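Local coordinates for beta-xylosidase (Uncultured organism, PDB 4MLG) that hydrolyses beta-1,4-linked xylo-oligosaccharides as a family 43 glycoside hydrolase, releasing xylose from their non-reducing ends, at the interface of chains A and B. Sequence-based numbering; all coordinates share one arbitrary frame. Chains: chain A/B, Beta-xylosidase.

Contact 1: the interface of chains A and B. Residues chain A 126-128, 130; chain B 126-128, 130.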
ATOM      1  N   GLU A 126       5.142 -11.120   8.861  1.00 58.71           N
ATOM      2  CA  GLU A 126       4.016 -11.460   7.997  1.00 58.93           C
ATOM      3  C   GLU A 126       3.508 -10.269   7.191  1.00 54.56           C
ATOM      4  O   GLU A 126       2.795 -10.439   6.203  1.00 52.35           O
ATOM      5  CB  GLU A 126       2.883 -12.081   8.813  1.00 62.96           C
ATOM      6  CG  GLU A 126       3.284 -13.358   9.527  1.00 67.47           C
ATOM      7  CD  GLU A 126       2.142 -13.971  10.304  1.00 73.52           C
ATOM      8  OE1 GLU A 126       0.993 -13.507  10.137  1.00 74.38           O
ATOM      9  OE2 GLU A 126       2.392 -14.914  11.082  1.00 77.40           O
ATOM     10  N   ASN A 127       3.880  -9.065   7.614  1.00 53.44           N
ATOM     11  CA  ASN A 127       3.441  -7.851   6.936  1.00 52.35           C
ATOM     12  C   ASN A 127       4.575  -6.845   6.770  1.00 54.63           C
ATOM     13  O   ASN A 127       5.511  -6.823   7.570  1.00 57.20           O
ATOM     14  CB  ASN A 127       2.269  -7.210   7.685  1.00 50.58           C
ATOM     15  CG  ASN A 127       1.024  -8.076   7.670  1.00 49.50           C
ATOM     16  OD1 ASN A 127       0.778  -8.844   8.599  1.00 49.76           O
ATOM     17  ND2 ASN A 127       0.232  -7.956   6.610  1.00 48.01           N
ATOM     18  N   PRO A 128       4.503  -6.013   5.721  1.00 53.87           N
ATOM     19  CA  PRO A 128       5.539  -5.000   5.511  1.00 52.75           C
ATOM     20  C   PRO A 128       5.473  -3.908   6.573  1.00 52.75           C
ATOM     21  O   PRO A 128       4.463  -3.788   7.265  1.00 53.90           O
ATOM     22  CB  PRO A 128       5.182  -4.420   4.141  1.00 52.35           C
ATOM     23  CG  PRO A 128       3.719  -4.655   4.004  1.00 52.48           C
ATOM     24  CD  PRO A 128       3.478  -5.979   4.662  1.00 53.78           C
ATOM     25  N   LYS A 130       4.798  -0.587   8.396  1.00 53.11           N
ATOM     26  CA  LYS A 130       3.722   0.387   8.262  1.00 54.34           C
ATOM     27  C   LYS A 130       4.237   1.722   7.733  1.00 54.64           C
ATOM     28  O   LYS A 130       5.165   2.305   8.295  1.00 55.98           O
ATOM     29  CB  LYS A 130       3.024   0.595   9.607  1.00 55.45           C
ATOM     30  CG  LYS A 130       2.422  -0.670  10.194  1.00 56.07           C
ATOM     31  CD  LYS A 130       1.925  -0.437  11.609  1.00 56.44           C
ATOM     32  CE  LYS A 130       1.209  -1.665  12.144  1.00 56.38           C
ATOM     33  NZ  LYS A 130       2.070  -2.879  12.111  1.00 55.99           N
TER
ATOM     34  N   GLU B 126      -3.439  -5.847  13.599  1.00 62.52           N
ATOM     35  CA  GLU B 126      -2.322  -4.910  13.537  1.00 65.79           C
ATOM     36  C   GLU B 126      -2.017  -4.416  12.125  1.00 63.87           C
ATOM     37  O   GLU B 126      -1.502  -3.316  11.946  1.00 63.59           O
ATOM     38  CB  GLU B 126      -1.066  -5.517  14.168  1.00 70.93           C
ATOM     39  CG  GLU B 126      -1.191  -5.783  15.657  1.00 75.82           C
ATOM     40  CD  GLU B 126       0.145  -6.066  16.313  1.00 80.34           C
ATOM     41  OE1 GLU B 126       1.187  -5.855  15.656  1.00 80.84           O
ATOM     42  OE2 GLU B 126       0.154  -6.497  17.484  1.00 82.85           O
ATOM     43  N   ASN B 127      -2.339  -5.230  11.127  1.00 63.59           N
ATOM     44  CA  ASN B 127      -2.075  -4.877   9.738  1.00 61.79           C
ATOM     45  C   ASN B 127      -3.303  -5.082   8.859  1.00 60.29           C
ATOM     46  O   ASN B 127      -4.140  -5.936   9.151  1.00 61.59           O
ATOM     47  CB  ASN B 127      -0.900  -5.696   9.204  1.00 62.37           C
ATOM     48  CG  ASN B 127       0.385  -5.427   9.959  1.00 62.74           C
ATOM     49  OD1 ASN B 127       1.128  -4.505   9.629  1.00 62.90           O
ATOM     50  ND2 ASN B 127       0.654  -6.235  10.979  1.00 63.56           N
ATOM     51  N   PRO B 128      -3.417  -4.297   7.775  1.00 58.26           N
ATOM     52  CA  PRO B 128      -4.553  -4.448   6.861  1.00 56.26           C
ATOM     53  C   PRO B 128      -4.479  -5.761   6.090  1.00 55.47           C
ATOM     54  O   PRO B 128      -3.444  -6.429   6.112  1.00 56.55           O
ATOM     55  CB  PRO B 128      -4.385  -3.268   5.901  1.00 55.58           C
ATOM     56  CG  PRO B 128      -2.928  -2.972   5.923  1.00 55.18           C
ATOM     57  CD  PRO B 128      -2.493  -3.235   7.334  1.00 57.02           C
ATOM     58  N   LYS B 130      -3.911  -8.325   3.196  1.00 47.68           N
ATOM     59  CA  LYS B 130      -2.962  -8.358   2.087  1.00 49.58           C
ATOM     60  C   LYS B 130      -3.683  -8.250   0.744  1.00 51.08           C
ATOM     61  O   LYS B 130      -4.672  -8.941   0.506  1.00 53.33           O
ATOM     62  CB  LYS B 130      -2.123  -9.638   2.136  1.00 49.78           C
ATOM     63  CG  LYS B 130      -1.346  -9.832   3.430  1.00 44.04           C
ATOM     64  CD  LYS B 130      -0.693 -11.206   3.481  1.00 45.46           C
ATOM     65  CE  LYS B 130       0.042 -11.429   4.795  1.00 49.45           C
ATOM     66  NZ  LYS B 130      -0.844 -11.252   5.979  1.00 46.42           N
TER
HETATM   67  O   HOH W   1       1.748  -2.982   7.473  1.00 40.35           O
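Two copies of one loop, the stretch that follows strand 123-124, face each other here across the two-fold axis of the A/B pair. At the centre sit A:Asn127 and B:Asn127, which point their side-chain ends at one another and lay their carboxamides face to face, the planes only 11° apart. In both, CG stands beside the backbone N and anti to the carbonyl carbon. This is the close-packed part: the amide carbon CG of A:Asn127 lies 3.4 Å from CB of B:Asn127, and the two asparagines bury more surface than any other residue of the patch. The second torsions differ in sign, 95° in A and -87° in B, so the amides as modelled break the exact symmetry, and the oxygen OD1 of A:Asn127 comes 3.5 Å from the nitrogen ND2 of B:Asn127.

Each lysine runs roughly perpendicular to the partner's asparagine. The A:Lys130 chain runs extended and then bends at its last torsion, bringing the ammonium NZ to 3.1 Å from OD1 of B:Asn127, a hydrogen bond that approaches from above the carbonyl plane. On the twin side, B:Lys130 NZ is 3.5 Å from the amide nitrogen ND2 of A:Asn127, which fits a donor poorly; at this resolution the amide orientation may be uncertain.

Around this core the contact loosens. The glutamates bury little surface, and the carboxylate OE1 of B:Glu126 stays 4.7 Å from A:Lys130 NZ, so their opposite charges would probably attract without forming a salt bridge. The prolines hardly touch the partner, and water 1 links the chains here, 2.8 Å from the backbone O of A:Pro128 and 2.7 Å from the side-chain OD1 of B:Asn127.

Contact 2: the interface of chains A and B. Residues chain A 160-161, 169-171; chain B 168-171.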
ATOM      1  N   GLN A 160       8.489   8.590  -7.207  1.00 51.71           N
ATOM      2  CA  GLN A 160       7.786   9.744  -7.761  1.00 51.11           C
ATOM      3  C   GLN A 160       6.278   9.673  -7.539  1.00 50.90           C
ATOM      4  O   GLN A 160       5.569  10.659  -7.735  1.00 51.15           O
ATOM      5  CB  GLN A 160       8.099   9.921  -9.252  1.00 50.09           C
ATOM      6  CG  GLN A 160       7.666   8.764 -10.141  1.00 49.87           C
ATOM      7  CD  GLN A 160       8.618   7.587 -10.081  1.00 50.61           C
ATOM      8  OE1 GLN A 160       9.684   7.667  -9.469  1.00 52.17           O
ATOM      9  NE2 GLN A 160       8.238   6.484 -10.714  1.00 49.03           N
ATOM     10  N   ARG A 161       5.790   8.506  -7.127  1.00 51.21           N
ATOM     11  CA  ARG A 161       4.370   8.339  -6.844  1.00 52.31           C
ATOM     12  C   ARG A 161       3.981   9.004  -5.526  1.00 53.39           C
ATOM     13  O   ARG A 161       2.797   9.163  -5.228  1.00 53.70           O
ATOM     14  CB  ARG A 161       4.000   6.855  -6.794  1.00 52.92           C
ATOM     15  CG  ARG A 161       4.151   6.115  -8.113  1.00 54.57           C
ATOM     16  CD  ARG A 161       3.752   4.655  -7.954  1.00 55.46           C
ATOM     17  NE  ARG A 161       3.782   3.923  -9.216  1.00 57.20           N
ATOM     18  CZ  ARG A 161       3.464   2.637  -9.337  1.00 58.48           C
ATOM     19  NH1 ARG A 161       3.092   1.943  -8.270  1.00 58.41           N
ATOM     20  NH2 ARG A 161       3.516   2.046 -10.522  1.00 58.73           N
ATOM     21  N   GLU A 169      -2.361  10.716  -6.728  1.00 57.99           N
ATOM     22  CA  GLU A 169      -3.343  10.153  -7.643  1.00 58.44           C
ATOM     23  C   GLU A 169      -2.637   9.770  -8.935  1.00 58.82           C
ATOM     24  O   GLU A 169      -2.913   8.725  -9.521  1.00 59.32           O
ATOM     25  CB  GLU A 169      -4.453  11.168  -7.925  1.00 59.23           C
ATOM     26  CG  GLU A 169      -5.469  10.729  -8.975  1.00 59.27           C
ATOM     27  CD  GLU A 169      -6.553   9.822  -8.417  1.00 59.14           C
ATOM     28  OE1 GLU A 169      -6.437   9.388  -7.251  1.00 59.02           O
ATOM     29  OE2 GLU A 169      -7.529   9.545  -9.147  1.00 59.31           O
ATOM     30  N   CYS A 170      -1.712  10.624  -9.363  1.00 59.30           N
ATOM     31  CA  CYS A 170      -0.907  10.365 -10.548  1.00 59.34           C
ATOM     32  C   CYS A 170       0.556  10.688 -10.264  1.00 58.36           C
ATOM     33  O   CYS A 170       0.866  11.719  -9.666  1.00 58.43           O
ATOM     34  CB  CYS A 170      -1.412  11.196 -11.728  1.00 60.48           C
ATOM     35  SG  CYS A 170      -0.515  10.930 -13.273  1.00145.64           S
ATOM     36  N   ALA A 171       1.452   9.800 -10.687  1.00 56.47           N
ATOM     37  CA  ALA A 171       2.883   9.990 -10.474  1.00 53.98           C
ATOM     38  C   ALA A 171       3.375  11.275 -11.131  1.00 52.66           C
ATOM     39  O   ALA A 171       2.853  11.693 -12.166  1.00 52.74           O
ATOM     40  CB  ALA A 171       3.659   8.795 -10.997  1.00 52.69           C
TER
ATOM     41  N   LEU B 168      -1.623   1.302 -10.729  1.00 51.26           N
ATOM     42  CA  LEU B 168      -1.121   1.978 -11.916  1.00 54.06           C
ATOM     43  C   LEU B 168      -0.158   3.090 -11.520  1.00 58.02           C
ATOM     44  O   LEU B 168      -0.237   3.624 -10.414  1.00 60.51           O
ATOM     45  CB  LEU B 168      -2.277   2.566 -12.726  1.00 53.87           C
ATOM     46  CG  LEU B 168      -3.234   1.582 -13.396  1.00 54.82           C
ATOM     47  CD1 LEU B 168      -4.376   2.328 -14.069  1.00 55.27           C
ATOM     48  CD2 LEU B 168      -2.488   0.717 -14.400  1.00 54.98           C
ATOM     49  N   GLU B 169       0.752   3.431 -12.426  1.00 59.26           N
ATOM     50  CA  GLU B 169       1.657   4.551 -12.212  1.00 59.33           C
ATOM     51  C   GLU B 169       0.850   5.841 -12.110  1.00 58.65           C
ATOM     52  O   GLU B 169       1.158   6.722 -11.307  1.00 59.34           O
ATOM     53  CB  GLU B 169       2.666   4.643 -13.360  1.00 60.97           C
ATOM     54  CG  GLU B 169       3.655   5.794 -13.245  1.00 62.90           C
ATOM     55  CD  GLU B 169       4.773   5.518 -12.257  1.00 63.99           C
ATOM     56  OE1 GLU B 169       4.766   4.442 -11.623  1.00 63.93           O
ATOM     57  OE2 GLU B 169       5.667   6.379 -12.119  1.00 65.19           O
ATOM     58  N   CYS B 170      -0.193   5.934 -12.927  1.00 57.91           N
ATOM     59  CA  CYS B 170      -1.089   7.081 -12.919  1.00 57.64           C
ATOM     60  C   CYS B 170      -2.534   6.594 -12.981  1.00 58.08           C
ATOM     61  O   CYS B 170      -2.850   5.675 -13.736  1.00 59.41           O
ATOM     62  CB  CYS B 170      -0.788   7.999 -14.105  1.00 58.18           C
ATOM     63  SG  CYS B 170      -1.729   9.541 -14.125  1.00127.02           S
ATOM     64  N   ALA B 171      -3.404   7.204 -12.183  1.00 57.71           N
ATOM     65  CA  ALA B 171      -4.812   6.812 -12.136  1.00 57.23           C
ATOM     66  C   ALA B 171      -5.509   7.067 -13.470  1.00 58.96           C
ATOM     67  O   ALA B 171      -5.241   8.066 -14.137  1.00 60.19           O
ATOM     68  CB  ALA B 171      -5.531   7.541 -11.012  1.00 56.26           C
TER
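An intermolecular disulfide within a short antiparallel beta bridge joins the two family 43 subunits, both chains contributing the segment that follows strand 166-167. A:Cys170 SG is bonded to B:Cys170 SG at 2.0 Å; each sulfur stands anti to its backbone N, although A:Cys170 is poorly ordered. Backbone hydrogen bonds flank the disulfide: B:Ala171 N donates to A:Glu169 O at 3.1 Å, and A:Ala171 N to B:Glu169 O at 3.2 Å, both in the carbonyl plane.

Beside the bridge, B:Glu169 sends its carboxylate across to 3-10 helix 159-161 of chain A. CG is anti to the backbone N (chi1 179°) and the chain bends at chi2 (78°), turning the two oxygens toward different partners. A:Arg161, extended from CG to NE, holds OE1 through both NE and NH2 in a salt bridge. NE, at 2.7 Å from OE1, comes from above the carboxylate plane, whereas NH2, at 2.9 Å from OE1, meets the anti lone pair. The other oxygen, OE2, takes a nearly straight bond on its syn lone pair from the amide NE2 of A:Gln160, 2.9 Å away. An alanine in place of B:Glu169 would remove this carboxylate and would probably leave the A:Arg161 guanidinium less firmly oriented. Alongside the carboxylate, the methyl CB of A:Ala171 packs 3.7 Å from CD of B:Glu169.

Contact 1 and contact 2 lie about 22 Å apart, measured between the centres of their C-alpha atoms, and share no residue. Both belong to one two-fold interface: the loops after strand 123-124 face each other in contact 1, and the segments after strand 166-167 do so in contact 2, where 3-10 helix 159-161 of chain A also meets the partner's segment. Contact 2 fastens the pair covalently, while contact 1 adds a non-covalent touch point that is likely to limit swivelling about the disulfide. The arrangement is consistent with a dimer, although the crystal structure alone does not establish that state in solution.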